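Local structure of aromatic amino acid beta-eliminating lyase/threonine aldolase (Exiguobacterium sibiricum, 3LWS) at residues E263-L268 and I331-A336; V278-E283 and F290-D295. The protein is a pyridoxal-phosphate-dependent enzyme of the beta-eliminating lyase family, related in fold to the aminotransferases that use the same cofactor. One frame throughout, in Å; residues are numbered along the deposited sequence.

In the fold
After an N-terminal arm, to which segment 331-336 later bonds, the chain builds a large mixed sheet, whose last strands, 199-203 and 214-218, flank Lys206, modified by pyridoxal phosphate. Both contacts come later, in a smaller antiparallel sheet and its helix. Helix 258-273 leads almost directly into strand 278-281, which turns back as strand 289-295; contact 2 closes this short hairpin loop. Helix 298-312 and the short edge strand 321-322 then lead to strand 326-332, at whose end contact 1 returns to helix 258-273, closing a 62-residue loop that encloses contact 2 whole. The Phe290 ring, packed against the backbone O of Ala265 and the side chain of Leu268, joins the two contacts directly.

Contact 1 of 2, residues E263-L268 and I331-A336; sequences EQAKQL and ISVGDA
Ala265 and Val333 bring the two backbones closest, their CA atoms 6.0 Å apart where helix 263-268 passes the point at which strand 331-332 gives way to the loop that follows it. On the side of 331-336 nearly all of the contact is made by Val333, whose two methyl groups divide the helix between them. Gln264, Ala265 and Leu268 present side chains toward it because positions one and four residues on from Gln264 fall on the same side of an alpha helix. With CG1 of Val333 anti to the backbone N (chi1 173°), CG2 falls beside N and packs against CB of Ala265 at 3.8 Å and CD1 of Leu268 at 3.5 Å. Alanine suits the nearest approach, its single methyl letting the valine come close to the helix backbone, while leucine reaches across from the next turn. The other methyl, CG1 of Val333, lies 3.6 Å from OE1 of Gln264, whose side chain crosses the valine at about a right angle.

Gln264 is apolar in its stem and polar at its tip, and both halves are used. Extended beyond CG, with chi2 at 170°, it carries its amide past the valine to a water. That water donates to OE1 of Gln264 at 2.6 Å and to the backbone O of Gly334 at 2.7 Å, a polar bridge at the border of an otherwise apolar contact.

Asp335 is hydrogen-bonded to Tyr261 on helix 258-273 and salt-bridged to Arg257 just ahead of it. This is plain packing: the helix covers one face of the small antiparallel sheet, resting on strand 289-295 through Leu268 and Phe290, on Val333 just beyond strand 326-332, and on Tyr337 in the loop toward helix 342-355.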
loop_
_atom_site.group_PDB
_atom_site.type_symbol
_atom_site.label_atom_id
_atom_site.label_comp_id
_atom_site.label_asym_id
_atom_site.label_seq_id
_atom_site.Cartn_x
_atom_site.Cartn_y
_atom_site.Cartn_z
ATOM N N GLU A 263 -31.953 -2.995 -7.519
ATOM C CA GLU A 263 -33.284 -3.582 -7.712
ATOM C C GLU A 263 -33.315 -4.992 -7.146
ATOM O O GLU A 263 -34.307 -5.397 -6.537
ATOM C CB GLU A 263 -33.677 -3.585 -9.181
ATOM C CG GLU A 263 -34.116 -2.201 -9.661
ATOM C CD GLU A 263 -35.334 -1.644 -8.902
ATOM O OE1 GLU A 263 -36.196 -2.442 -8.467
ATOM O OE2 GLU A 263 -35.421 -0.406 -8.731
ATOM N N GLN A 264 -32.204 -5.702 -7.320
ATOM C CA GLN A 264 -32.086 -7.077 -6.905
ATOM C C GLN A 264 -32.064 -7.215 -5.374
ATOM O O GLN A 264 -32.662 -8.140 -4.810
ATOM C CB GLN A 264 -30.831 -7.666 -7.535
ATOM C CG GLN A 264 -31.008 -8.011 -9.039
ATOM C CD GLN A 264 -29.713 -8.372 -9.739
ATOM O OE1 GLN A 264 -28.636 -8.409 -9.146
ATOM N NE2 GLN A 264 -29.816 -8.650 -11.022
ATOM N N ALA A 265 -31.375 -6.272 -4.722
ATOM C CA ALA A 265 -31.300 -6.184 -3.291
ATOM C C ALA A 265 -32.668 -5.946 -2.716
ATOM O O ALA A 265 -33.032 -6.535 -1.721
ATOM C CB ALA A 265 -30.339 -5.044 -2.883
ATOM N N LYS A 266 -33.411 -5.023 -3.309
ATOM C CA LYS A 266 -34.797 -4.797 -2.896
ATOM C C LYS A 266 -35.638 -6.061 -3.037
ATOM O O LYS A 266 -36.472 -6.341 -2.170
ATOM C CB LYS A 266 -35.439 -3.637 -3.667
ATOM C CG LYS A 266 -35.090 -2.273 -3.133
ATOM C CD LYS A 266 -35.924 -1.140 -3.750
ATOM C CE LYS A 266 -35.691 -0.932 -5.250
ATOM N NZ LYS A 266 -36.524 0.240 -5.679
ATOM N N GLN A 267 -35.420 -6.826 -4.100
ATOM C CA GLN A 267 -36.120 -8.108 -4.271
ATOM C C GLN A 267 -35.756 -9.118 -3.169
ATOM O O GLN A 267 -36.644 -9.762 -2.608
ATOM C CB GLN A 267 -35.804 -8.729 -5.628
ATOM C CG GLN A 267 -36.234 -7.898 -6.824
ATOM C CD GLN A 267 -37.642 -8.199 -7.347
ATOM O OE1 GLN A 267 -38.501 -8.764 -6.638
ATOM N NE2 GLN A 267 -37.889 -7.790 -8.602
ATOM N N LEU A 268 -34.454 -9.253 -2.886
ATOM C CA LEU A 268 -33.979 -10.178 -1.852
ATOM C C LEU A 268 -34.557 -9.791 -0.479
ATOM O O LEU A 268 -35.012 -10.639 0.284
ATOM C CB LEU A 268 -32.451 -10.202 -1.787
ATOM C CG LEU A 268 -31.732 -10.896 -2.915
ATOM C CD1 LEU A 268 -30.224 -10.553 -2.867
ATOM C CD2 LEU A 268 -31.998 -12.402 -2.843
ATOM N N ILE A 331 -25.523 -8.155 3.720
ATOM C CA ILE A 331 -25.678 -8.585 2.318
ATOM C C ILE A 331 -25.335 -7.394 1.443
ATOM O O ILE A 331 -25.924 -6.337 1.617
ATOM C CB ILE A 331 -27.155 -8.958 2.019
ATOM C CG1 ILE A 331 -27.663 -10.085 2.933
ATOM C CG2 ILE A 331 -27.332 -9.282 0.529
ATOM C CD1 ILE A 331 -26.837 -11.351 2.954
ATOM N N SER A 332 -24.404 -7.548 0.512
ATOM C CA SER A 332 -24.160 -6.519 -0.519
ATOM C C SER A 332 -24.291 -7.194 -1.899
ATOM O O SER A 332 -23.548 -8.116 -2.198
ATOM C CB SER A 332 -22.767 -5.928 -0.361
ATOM O OG SER A 332 -22.643 -5.204 0.878
ATOM N N VAL A 333 -25.231 -6.753 -2.728
ATOM C CA VAL A 333 -25.485 -7.446 -4.015
ATOM C C VAL A 333 -24.483 -6.996 -5.096
ATOM O O VAL A 333 -24.200 -5.774 -5.282
ATOM C CB VAL A 333 -26.981 -7.291 -4.486
ATOM C CG1 VAL A 333 -27.215 -7.872 -5.927
ATOM C CG2 VAL A 333 -27.946 -7.954 -3.519
ATOM N N GLY A 334 -23.979 -7.993 -5.832
ATOM C CA GLY A 334 -23.022 -7.823 -6.919
ATOM C C GLY A 334 -23.289 -8.831 -8.030
ATOM O O GLY A 334 -24.420 -9.282 -8.200
ATOM N N ASP A 335 -22.240 -9.239 -8.738
ATOM C CA ASP A 335 -22.385 -10.087 -9.929
ATOM C C ASP A 335 -22.873 -11.496 -9.594
ATOM O O ASP A 335 -23.501 -12.132 -10.421
ATOM C CB ASP A 335 -21.065 -10.164 -10.712
ATOM C CG ASP A 335 -20.803 -8.931 -11.553
ATOM O OD1 ASP A 335 -21.744 -8.156 -11.817
ATOM O OD2 ASP A 335 -19.651 -8.743 -11.961
ATOM N N ALA A 336 -22.627 -11.973 -8.375
ATOM C CA ALA A 336 -22.984 -13.333 -8.024
ATOM C C ALA A 336 -24.474 -13.661 -8.125
ATOM O O ALA A 336 -24.825 -14.699 -8.717
ATOM C CB ALA A 336 -22.430 -13.704 -6.661
HETATM O O HOH W 1 -26.362 -9.324 -10.037
#

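Contact 2 of 2, residues V278-E283 and F290-D295; sequences VHTTPE and FHLHFD
Thr281 and His293 meet through a methyl and a ring: CG2 of Thr281 stands over one face of the imidazole, 3.6 Å from its centroid, in a CH-pi contact. The threonine takes a chi1 of 67°, which sets OG1 between N and the carbonyl carbon, 3.2 Å from NE2 of His293. CB of His293 lies over the ring of His279, whose chi1 of 73° swings the imidazole toward the partner strand; the two ring planes stand oblique, at 45°. Polar residues suit this more exposed face, where Tyr326 also meets the His293 ring nearly parallel. Strands 278-281 and 290-295 form an antiparallel beta hairpin at one edge of the small sheet, with His279-His293 and Thr281-His291 as hydrogen-bonded pairs, each closed by two N-H...O bonds. On the opposite face, buried against helix 258-273 and Phe356, beta-branched Val278 and Thr280 favour the extended strand while offering methyls. Val278 spreads its own, CG1 to CD1 of Leu292 at 3.6 Å and CG2 to CD2 of Phe294 at 3.7 Å. Thr280 turns CG2 obliquely to the Phe290 ring, 3.4 Å from CD2, while OG1 of this buried threonine donates to O of Pro282 at 2.8 Å, past the cis peptide bond.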
loop_
_atom_site.group_PDB
_atom_site.type_symbol
_atom_site.label_atom_id
_atom_site.label_comp_id
_atom_site.label_asym_id
_atom_site.label_seq_id
_atom_site.Cartn_x
_atom_site.Cartn_y
_atom_site.Cartn_z
ATOM N N VAL A 278 -37.375 -13.245 10.834
ATOM C CA VAL A 278 -36.311 -12.686 9.986
ATOM C C VAL A 278 -36.709 -11.340 9.485
ATOM O O VAL A 278 -37.791 -11.214 8.931
ATOM C CB VAL A 278 -36.100 -13.514 8.711
ATOM C CG1 VAL A 278 -35.056 -12.852 7.828
ATOM C CG2 VAL A 278 -35.679 -14.951 9.047
ATOM N N HIS A 279 -35.851 -10.336 9.632
ATOM C CA HIS A 279 -36.085 -9.073 8.926
ATOM C C HIS A 279 -34.810 -8.382 8.440
ATOM O O HIS A 279 -33.678 -8.766 8.807
ATOM C CB HIS A 279 -36.952 -8.121 9.763
ATOM C CG HIS A 279 -36.247 -7.512 10.920
ATOM N ND1 HIS A 279 -36.136 -8.158 12.129
ATOM C CD2 HIS A 279 -35.710 -6.280 11.098
ATOM C CE1 HIS A 279 -35.523 -7.368 12.991
ATOM N NE2 HIS A 279 -35.249 -6.224 12.392
ATOM N N THR A 280 -34.992 -7.397 7.565
ATOM C CA THR A 280 -33.862 -6.590 7.128
ATOM C C THR A 280 -33.898 -5.212 7.782
ATOM O O THR A 280 -34.930 -4.767 8.282
ATOM C CB THR A 280 -33.719 -6.529 5.573
ATOM O OG1 THR A 280 -34.777 -5.774 4.988
ATOM C CG2 THR A 280 -33.690 -7.958 4.960
ATOM N N THR A 281 -32.735 -4.588 7.838
ATOM C CA THR A 281 -32.573 -3.226 8.298
ATOM C C THR A 281 -31.649 -2.637 7.241
ATOM O O THR A 281 -30.592 -3.211 6.973
ATOM C CB THR A 281 -31.935 -3.167 9.709
ATOM O OG1 THR A 281 -30.580 -3.630 9.626
ATOM C CG2 THR A 281 -32.725 -4.031 10.699
ATOM N N PRO A 282 -32.097 -1.603 6.518
ATOM C CA PRO A 282 -33.469 -1.089 6.517
ATOM C C PRO A 282 -34.422 -2.144 5.933
ATOM O O PRO A 282 -33.975 -3.086 5.289
ATOM C CB PRO A 282 -33.375 0.140 5.605
ATOM C CG PRO A 282 -32.284 -0.170 4.650
ATOM C CD PRO A 282 -31.292 -1.012 5.428
ATOM N N GLU A 283 -35.723 -1.970 6.160
ATOM C CA GLU A 283 -36.720 -2.875 5.621
ATOM C C GLU A 283 -36.625 -2.911 4.072
ATOM O O GLU A 283 -36.593 -3.974 3.441
ATOM C CB GLU A 283 -38.103 -2.447 6.125
ATOM C CG GLU A 283 -39.263 -3.263 5.601
ATOM C CD GLU A 283 -40.590 -2.706 6.033
ATOM O OE1 GLU A 283 -40.624 -1.800 6.903
ATOM O OE2 GLU A 283 -41.594 -3.156 5.482
ATOM N N PHE A 290 -28.023 -4.333 2.620
ATOM C CA PHE A 290 -28.820 -4.248 3.819
ATOM C C PHE A 290 -28.224 -5.172 4.892
ATOM O O PHE A 290 -27.347 -5.996 4.598
ATOM C CB PHE A 290 -30.280 -4.608 3.535
ATOM C CG PHE A 290 -30.484 -5.934 2.839
ATOM C CD1 PHE A 290 -30.545 -6.006 1.451
ATOM C CD2 PHE A 290 -30.659 -7.108 3.575
ATOM C CE1 PHE A 290 -30.773 -7.227 0.807
ATOM C CE2 PHE A 290 -30.871 -8.325 2.943
ATOM C CZ PHE A 290 -30.946 -8.383 1.555
ATOM N N HIS A 291 -28.700 -5.060 6.124
ATOM C CA HIS A 291 -28.374 -6.082 7.113
ATOM C C HIS A 291 -29.534 -7.024 7.273
ATOM O O HIS A 291 -30.681 -6.615 7.189
ATOM C CB HIS A 291 -27.962 -5.489 8.456
ATOM C CG HIS A 291 -26.618 -4.824 8.438
ATOM N ND1 HIS A 291 -26.121 -4.131 9.515
ATOM C CD2 HIS A 291 -25.669 -4.736 7.464
ATOM C CE1 HIS A 291 -24.933 -3.634 9.209
ATOM N NE2 HIS A 291 -24.625 -4.004 7.980
ATOM N N LEU A 292 -29.200 -8.281 7.496
ATOM C CA LEU A 292 -30.161 -9.357 7.621
ATOM C C LEU A 292 -30.076 -9.865 9.059
ATOM O O LEU A 292 -29.076 -10.476 9.430
ATOM C CB LEU A 292 -29.809 -10.473 6.640
ATOM C CG LEU A 292 -30.698 -11.715 6.649
ATOM C CD1 LEU A 292 -32.138 -11.334 6.299
ATOM C CD2 LEU A 292 -30.130 -12.740 5.667
ATOM N N HIS A 293 -31.136 -9.606 9.814
ATOM C CA HIS A 293 -31.344 -9.980 11.219
ATOM C C HIS A 293 -32.263 -11.211 11.406
ATOM O O HIS A 293 -33.381 -11.244 10.854
ATOM C CB HIS A 293 -32.106 -8.838 11.877
ATOM C CG HIS A 293 -31.322 -7.578 12.021
ATOM N ND1 HIS A 293 -31.424 -6.769 13.127
ATOM C CD2 HIS A 293 -30.426 -6.986 11.205
ATOM C CE1 HIS A 293 -30.622 -5.728 12.981
ATOM N NE2 HIS A 293 -29.993 -5.849 11.831
ATOM N N PHE A 294 -31.816 -12.167 12.219
ATOM C CA PHE A 294 -32.551 -13.346 12.612
ATOM C C PHE A 294 -32.784 -13.289 14.133
ATOM O O PHE A 294 -31.829 -13.114 14.902
ATOM C CB PHE A 294 -31.741 -14.624 12.311
ATOM C CG PHE A 294 -31.339 -14.779 10.867
ATOM C CD1 PHE A 294 -30.155 -14.228 10.382
ATOM C CD2 PHE A 294 -32.141 -15.480 9.989
ATOM C CE1 PHE A 294 -29.799 -14.369 9.042
ATOM C CE2 PHE A 294 -31.778 -15.627 8.661
ATOM C CZ PHE A 294 -30.619 -15.078 8.190
ATOM N N ASP A 295 -34.022 -13.487 14.564
ATOM C CA ASP A 295 -34.319 -13.648 15.983
ATOM C C ASP A 295 -33.616 -14.939 16.439
ATOM O O ASP A 295 -33.594 -15.936 15.718
ATOM C CB ASP A 295 -35.838 -13.701 16.250
ATOM C CG ASP A 295 -36.525 -12.288 16.235
ATOM O OD1 ASP A 295 -35.854 -11.226 16.244
ATOM O OD2 ASP A 295 -37.776 -12.246 16.248
#